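Probable enoyl-CoA hydratase/isomerase (Pseudomonas aeruginosa PA14, PDB 5WYB) belongs to the crotonase-like enoyl-CoA hydratase/isomerase family and probably acts as a hydro-lyase on acyl-CoA-type substrates. Local coordinates at the interface of chains A and B. Numbering follows the deposited sequence. Chains: chain A/B, Probable enoyl-CoA hydratase/isomerase.

Contact 1: the interface of chains A and B. Residues chain A 152-155, 158; chain B 225, 241-242, 244-245, 248.
B:Glu241 pushes its carboxylate against the start of helix 157-165 of chain A and meets A:Thr158 tip to tip. Its OE2 accepts a hydrogen bond from the backbone N of A:Thr158 at 3.0 Å, with the N-H meeting the oxygen nearly along the C-O axis, though the bond is bent to 138° at the hydrogen. An acid suits this place, because the first turn of a helix offers unpaired N-H groups and would favour negative charge. The hydroxyl OG1 of A:Thr158 also faces OE2, but is modelled too close to carry weight. The carbonyl oxygens of A:Pro153 and A:Cys154 crowd the same carboxylate, A:Cys154 O lying 2.9 Å from B:Glu241 OE1; oxygens that can each only accept would repel, unless the acid carries a proton, so the exact placement is doubtful. CG of B:Glu241 stands anti to the backbone N (chi1 -171°), which sends the extended chain toward chain A.

One turn along, B:Phe245 turns a ring face to A:Cys154, whose CB lies over the face, offset toward the rim, 3.5 Å from CG of B:Phe245, in a CH-pi contact. A side chain as small as cysteine probably allows this close approach. A:Leu152 spreads its branches: CD1 reaches CB of B:Phe245 at 3.7 Å, and CD2 reaches CD1 of B:Leu248. From helix 216-226, CB of B:Leu225 rests beside CB of A:Thr158. The site seats loop residues 152-155 and the start of helix 157-165 against the neighbour's helix 238-249.

Contact 2: the interface of chains A and B. Residues chain A 158, 162, 167, 170-171, 174-175; chain B 132, 223, 226-227.
OD1 of B:Asp132 is gripped by two lysines, one from each chain. B:Lys223 NZ, from its own chain, donates to B:Asp132 OD1 at 2.8 Å, on that oxygen's syn lone pair, the side of the other carboxylate oxygen. A:Lys171 NZ crosses the interface and donates to B:Asp132 OD1 at 3.3 Å, approaching from above the carboxylate plane, 42° out of it. Both pairs are salt bridges. The ammonium groups come near each other without touching, and the shared carboxylate would offset their repulsion. A:Lys171 NZ also donates weakly to OE2 of A:Glu167, 3.4 Å away and one turn earlier on helix 167-174, which may help steer the lysine from its own side.

Lysine suits this place because its long chain offers carbon to the partner before it ends in charge. In A:Lys171, CG lies between the backbone N and the carbonyl carbon (chi1 41°). The methylene CD lies 3.5 Å from CB of B:Asp132, the two side chains crossing at about a right angle. A bend at chi3 (82°) then swings CE toward CG2 of B:Ile226, and the extended last torsion leaves NZ within bonding distance of the acid.

B:Ile226, at the end of helix 216-226, buries more surface than any other residue of this patch. Its branched side chain serves two directions: CG2 faces A:Pro162 and the lysine chain, and CD1 points tip to tip at A:Ile174 and A:Leu175, coming within 3.9 Å of CD1 of A:Leu175. The proline ring offers the CG2 methyl a loose apolar neighbour. A:Leu175 also sends CD2 across B:Lys223, covering the foot of that chain while its far end remains with the acid. Beside the charged cluster, A:Glu167 crosses B:Gln227 at about a right angle, and its OE2 lies 3.3 Å from the B:Gln227 methylene CG.

Contact 1: the interface of chains A and B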
loop_
_atom_site.group_PDB
_atom_site.type_symbol
_atom_site.label_atom_id
_atom_site.label_comp_id
_atom_site.label_asym_id
_atom_site.label_seq_id
_atom_site.Cartn_x
_atom_site.Cartn_y
_atom_site.Cartn_z
ATOM N N LEU A 152 9.769 5.273 -24.280
ATOM C CA LEU A 152 9.123 4.247 -23.474
ATOM C C LEU A 152 7.634 4.296 -23.730
ATOM O O LEU A 152 7.123 5.300 -24.242
ATOM C CB LEU A 152 9.432 4.430 -21.979
ATOM C CG LEU A 152 8.952 5.633 -21.161
ATOM C CD1 LEU A 152 7.488 5.529 -20.793
ATOM C CD2 LEU A 152 9.794 5.755 -19.901
ATOM N N PRO A 153 6.890 3.227 -23.392
ATOM C CA PRO A 153 5.427 3.277 -23.489
ATOM C C PRO A 153 4.829 4.164 -22.405
ATOM O O PRO A 153 4.712 3.741 -21.251
ATOM C CB PRO A 153 5.006 1.813 -23.305
ATOM C CG PRO A 153 6.247 1.012 -23.429
ATOM C CD PRO A 153 7.360 1.889 -22.991
ATOM N N CYS A 154 4.450 5.389 -22.759
ATOM C CA CYS A 154 4.011 6.377 -21.784
ATOM C C CYS A 154 2.505 6.379 -21.560
ATOM O O CYS A 154 2.024 7.144 -20.718
ATOM C CB CYS A 154 4.472 7.775 -22.207
ATOM S SG CYS A 154 3.601 8.493 -23.615
ATOM N N ALA A 155 1.749 5.545 -22.278
ATOM C CA ALA A 155 0.306 5.456 -22.096
ATOM C C ALA A 155 -0.099 4.265 -21.240
ATOM O O ALA A 155 -1.171 3.689 -21.444
ATOM C CB ALA A 155 -0.401 5.395 -23.447
ATOM N N THR A 158 4.070 0.293 -19.553
ATOM C CA THR A 158 5.020 -0.270 -18.602
ATOM C C THR A 158 4.327 -0.927 -17.423
ATOM O O THR A 158 4.950 -1.728 -16.723
ATOM C CB THR A 158 5.989 0.803 -18.109
ATOM O OG1 THR A 158 5.263 1.842 -17.441
ATOM C CG2 THR A 158 6.752 1.403 -19.271
ATOM N N LEU B 225 10.396 0.506 -13.910
ATOM C CA LEU B 225 8.982 0.746 -14.122
ATOM C C LEU B 225 8.211 -0.570 -14.309
ATOM O O LEU B 225 7.156 -0.737 -13.809
ATOM C CB LEU B 225 8.734 1.674 -15.296
ATOM C CG LEU B 225 8.978 3.169 -15.127
ATOM C CD1 LEU B 225 8.678 3.972 -16.360
ATOM C CD2 LEU B 225 8.183 3.678 -13.959
ATOM N N GLU B 241 5.475 7.265 -14.894
ATOM C CA GLU B 241 5.770 6.744 -16.221
ATOM C C GLU B 241 5.945 7.882 -17.219
ATOM O O GLU B 241 6.943 7.938 -17.949
ATOM C CB GLU B 241 4.655 5.794 -16.660
ATOM C CG GLU B 241 4.934 5.007 -17.929
ATOM C CD GLU B 241 3.693 4.301 -18.439
ATOM O OE1 GLU B 241 2.742 4.997 -18.854
ATOM O OE2 GLU B 241 3.663 3.052 -18.412
ATOM N N ARG B 242 4.988 8.811 -17.250
ATOM C CA ARG B 242 5.098 9.978 -18.123
ATOM C C ARG B 242 6.311 10.829 -17.774
ATOM O O ARG B 242 6.976 11.373 -18.664
ATOM C CB ARG B 242 3.835 10.825 -18.027
ATOM C CG ARG B 242 2.572 10.043 -18.192
ATOM C CD ARG B 242 1.352 10.903 -17.947
ATOM N NE ARG B 242 0.214 10.046 -17.668
ATOM C CZ ARG B 242 -0.377 9.948 -16.487
ATOM N NH1 ARG B 242 0.040 10.683 -15.472
ATOM N NH2 ARG B 242 -1.398 9.118 -16.328
ATOM N N ARG B 244 9.266 9.966 -16.422
ATOM C CA ARG B 244 10.459 9.356 -16.992
ATOM C C ARG B 244 10.403 9.300 -18.513
ATOM O O ARG B 244 11.453 9.245 -19.158
ATOM C CB ARG B 244 10.660 7.965 -16.403
ATOM C CG ARG B 244 10.950 8.000 -14.915
ATOM C CD ARG B 244 10.902 6.626 -14.280
ATOM N NE ARG B 244 12.188 5.936 -14.316
ATOM C CZ ARG B 244 12.580 5.052 -13.403
ATOM N NH1 ARG B 244 11.789 4.766 -12.376
ATOM N NH2 ARG B 244 13.764 4.467 -13.505
ATOM N N PHE B 245 9.210 9.328 -19.102
ATOM C CA PHE B 245 9.130 9.444 -20.553
ATOM C C PHE B 245 9.676 10.784 -21.029
ATOM O O PHE B 245 10.395 10.842 -22.034
ATOM C CB PHE B 245 7.695 9.264 -21.023
ATOM C CG PHE B 245 7.503 9.587 -22.469
ATOM C CD1 PHE B 245 7.859 8.675 -23.449
ATOM C CD2 PHE B 245 6.982 10.802 -22.853
ATOM C CE1 PHE B 245 7.692 8.975 -24.783
ATOM C CE2 PHE B 245 6.819 11.111 -24.176
ATOM C CZ PHE B 245 7.173 10.197 -25.145
ATOM N N LEU B 248 13.344 10.829 -20.752
ATOM C CA LEU B 248 13.946 10.183 -21.910
ATOM C C LEU B 248 13.840 11.043 -23.159
ATOM O O LEU B 248 14.739 11.008 -24.004
ATOM C CB LEU B 248 13.303 8.817 -22.155
ATOM C CG LEU B 248 13.693 7.687 -21.199
ATOM C CD1 LEU B 248 13.004 6.405 -21.601
ATOM C CD2 LEU B 248 15.205 7.495 -21.152
#

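Contact 2: the interface of chains A and B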
loop_
_atom_site.group_PDB
_atom_site.type_symbol
_atom_site.label_atom_id
_atom_site.label_comp_id
_atom_site.label_asym_id
_atom_site.label_seq_id
_atom_site.Cartn_x
_atom_site.Cartn_y
_atom_site.Cartn_z
ATOM N N THR A 158 4.070 0.293 -19.553
ATOM C CA THR A 158 5.020 -0.270 -18.602
ATOM C C THR A 158 4.327 -0.927 -17.423
ATOM O O THR A 158 4.950 -1.728 -16.723
ATOM C CB THR A 158 5.989 0.803 -18.109
ATOM O OG1 THR A 158 5.263 1.842 -17.441
ATOM C CG2 THR A 158 6.752 1.403 -19.271
ATOM N N PRO A 162 2.980 -6.010 -18.260
ATOM C CA PRO A 162 3.298 -7.068 -17.284
ATOM C C PRO A 162 2.109 -7.472 -16.439
ATOM O O PRO A 162 2.094 -8.585 -15.903
ATOM C CB PRO A 162 4.406 -6.438 -16.429
ATOM C CG PRO A 162 4.203 -4.982 -16.555
ATOM C CD PRO A 162 3.692 -4.760 -17.950
ATOM N N GLU A 167 6.052 -10.512 -16.011
ATOM C CA GLU A 167 7.235 -9.678 -16.191
ATOM C C GLU A 167 8.141 -10.227 -17.282
ATOM O O GLU A 167 8.650 -9.464 -18.109
ATOM C CB GLU A 167 7.986 -9.531 -14.867
ATOM C CG GLU A 167 7.354 -8.495 -13.950
ATOM C CD GLU A 167 8.133 -8.284 -12.671
ATOM O OE1 GLU A 167 7.498 -8.259 -11.597
ATOM O OE2 GLU A 167 9.374 -8.148 -12.739
ATOM N N ALA A 170 6.732 -9.402 -20.651
ATOM C CA ALA A 170 6.602 -7.961 -20.796
ATOM C C ALA A 170 7.935 -7.315 -21.141
ATOM O O ALA A 170 7.994 -6.408 -21.981
ATOM C CB ALA A 170 6.033 -7.355 -19.520
ATOM N N LYS A 171 9.019 -7.760 -20.512
ATOM C CA LYS A 171 10.301 -7.177 -20.873
ATOM C C LYS A 171 10.931 -7.870 -22.066
ATOM O O LYS A 171 11.853 -7.317 -22.676
ATOM C CB LYS A 171 11.257 -7.169 -19.678
ATOM C CG LYS A 171 11.274 -8.387 -18.811
ATOM C CD LYS A 171 12.005 -8.091 -17.510
ATOM C CE LYS A 171 11.124 -7.400 -16.484
ATOM N NZ LYS A 171 11.733 -7.534 -15.130
ATOM N N ILE A 174 9.279 -5.263 -24.410
ATOM C CA ILE A 174 9.687 -3.862 -24.277
ATOM C C ILE A 174 11.203 -3.728 -24.285
ATOM O O ILE A 174 11.771 -2.904 -25.012
ATOM C CB ILE A 174 9.100 -3.249 -22.992
ATOM C CG1 ILE A 174 7.576 -3.205 -23.052
ATOM C CG2 ILE A 174 9.662 -1.862 -22.775
ATOM C CD1 ILE A 174 6.949 -3.132 -21.690
ATOM N N LEU A 175 11.877 -4.517 -23.451
ATOM C CA LEU A 175 13.317 -4.366 -23.278
ATOM C C LEU A 175 14.090 -5.026 -24.412
ATOM O O LEU A 175 15.201 -4.599 -24.742
ATOM C CB LEU A 175 13.735 -4.944 -21.927
ATOM C CG LEU A 175 13.818 -3.985 -20.734
ATOM C CD1 LEU A 175 12.796 -2.849 -20.808
ATOM C CD2 LEU A 175 13.649 -4.754 -19.450
ATOM N N ASP B 132 15.716 -11.456 -15.289
ATOM C CA ASP B 132 14.564 -10.906 -15.995
ATOM C C ASP B 132 13.863 -11.966 -16.835
ATOM O O ASP B 132 12.633 -12.085 -16.803
ATOM C CB ASP B 132 14.995 -9.734 -16.874
ATOM C CG ASP B 132 15.544 -8.576 -16.073
ATOM O OD1 ASP B 132 14.928 -8.211 -15.044
ATOM O OD2 ASP B 132 16.596 -8.040 -16.480
ATOM N N LYS B 223 13.097 -0.621 -17.006
ATOM C CA LYS B 223 13.060 -1.809 -16.208
ATOM C C LYS B 223 12.543 -1.617 -14.821
ATOM O O LYS B 223 11.724 -2.388 -14.421
ATOM C CB LYS B 223 14.401 -2.477 -16.230
ATOM C CG LYS B 223 14.581 -3.607 -15.295
ATOM C CD LYS B 223 16.044 -3.948 -15.286
ATOM C CE LYS B 223 16.335 -5.405 -15.165
ATOM N NZ LYS B 223 15.951 -5.867 -13.855
ATOM N N ILE B 226 8.780 -1.500 -15.045
ATOM C CA ILE B 226 8.128 -2.786 -15.263
ATOM C C ILE B 226 7.990 -3.538 -13.947
ATOM O O ILE B 226 6.943 -4.126 -13.659
ATOM C CB ILE B 226 8.895 -3.608 -16.318
ATOM C CG1 ILE B 226 8.900 -2.880 -17.661
ATOM C CG2 ILE B 226 8.266 -4.967 -16.490
ATOM C CD1 ILE B 226 9.625 -3.625 -18.758
ATOM N N GLN B 227 9.025 -3.512 -13.119
ATOM C CA GLN B 227 8.966 -4.167 -11.818
ATOM C C GLN B 227 8.218 -3.352 -10.762
ATOM O O GLN B 227 8.245 -3.727 -9.587
ATOM C CB GLN B 227 10.379 -4.479 -11.336
ATOM C CG GLN B 227 11.113 -5.410 -12.258
ATOM C CD GLN B 227 12.581 -5.468 -11.957
ATOM O OE1 GLN B 227 13.229 -6.491 -12.162
ATOM N NE2 GLN B 227 13.125 -4.361 -11.477
#

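The C-alpha centres of contact 1 and contact 2 lie about 12 Å apart, and A:Thr158 belongs to both. Helix 157-165 of chain A links them, starting in contact 1 and supplying A:Pro162 to contact 2, while helix 216-226 of chain B gives B:Leu225 to the first and B:Ile226 to the second. They therefore form neighbouring parts of one A-B interface. The deposited assembly holds six copies, and crotonase-fold enzymes are typically hexamers built as dimers of trimers; an A-B contact that is not an exact two-fold would fit an interface within a trimer, although the structure alone does not establish the state in solution.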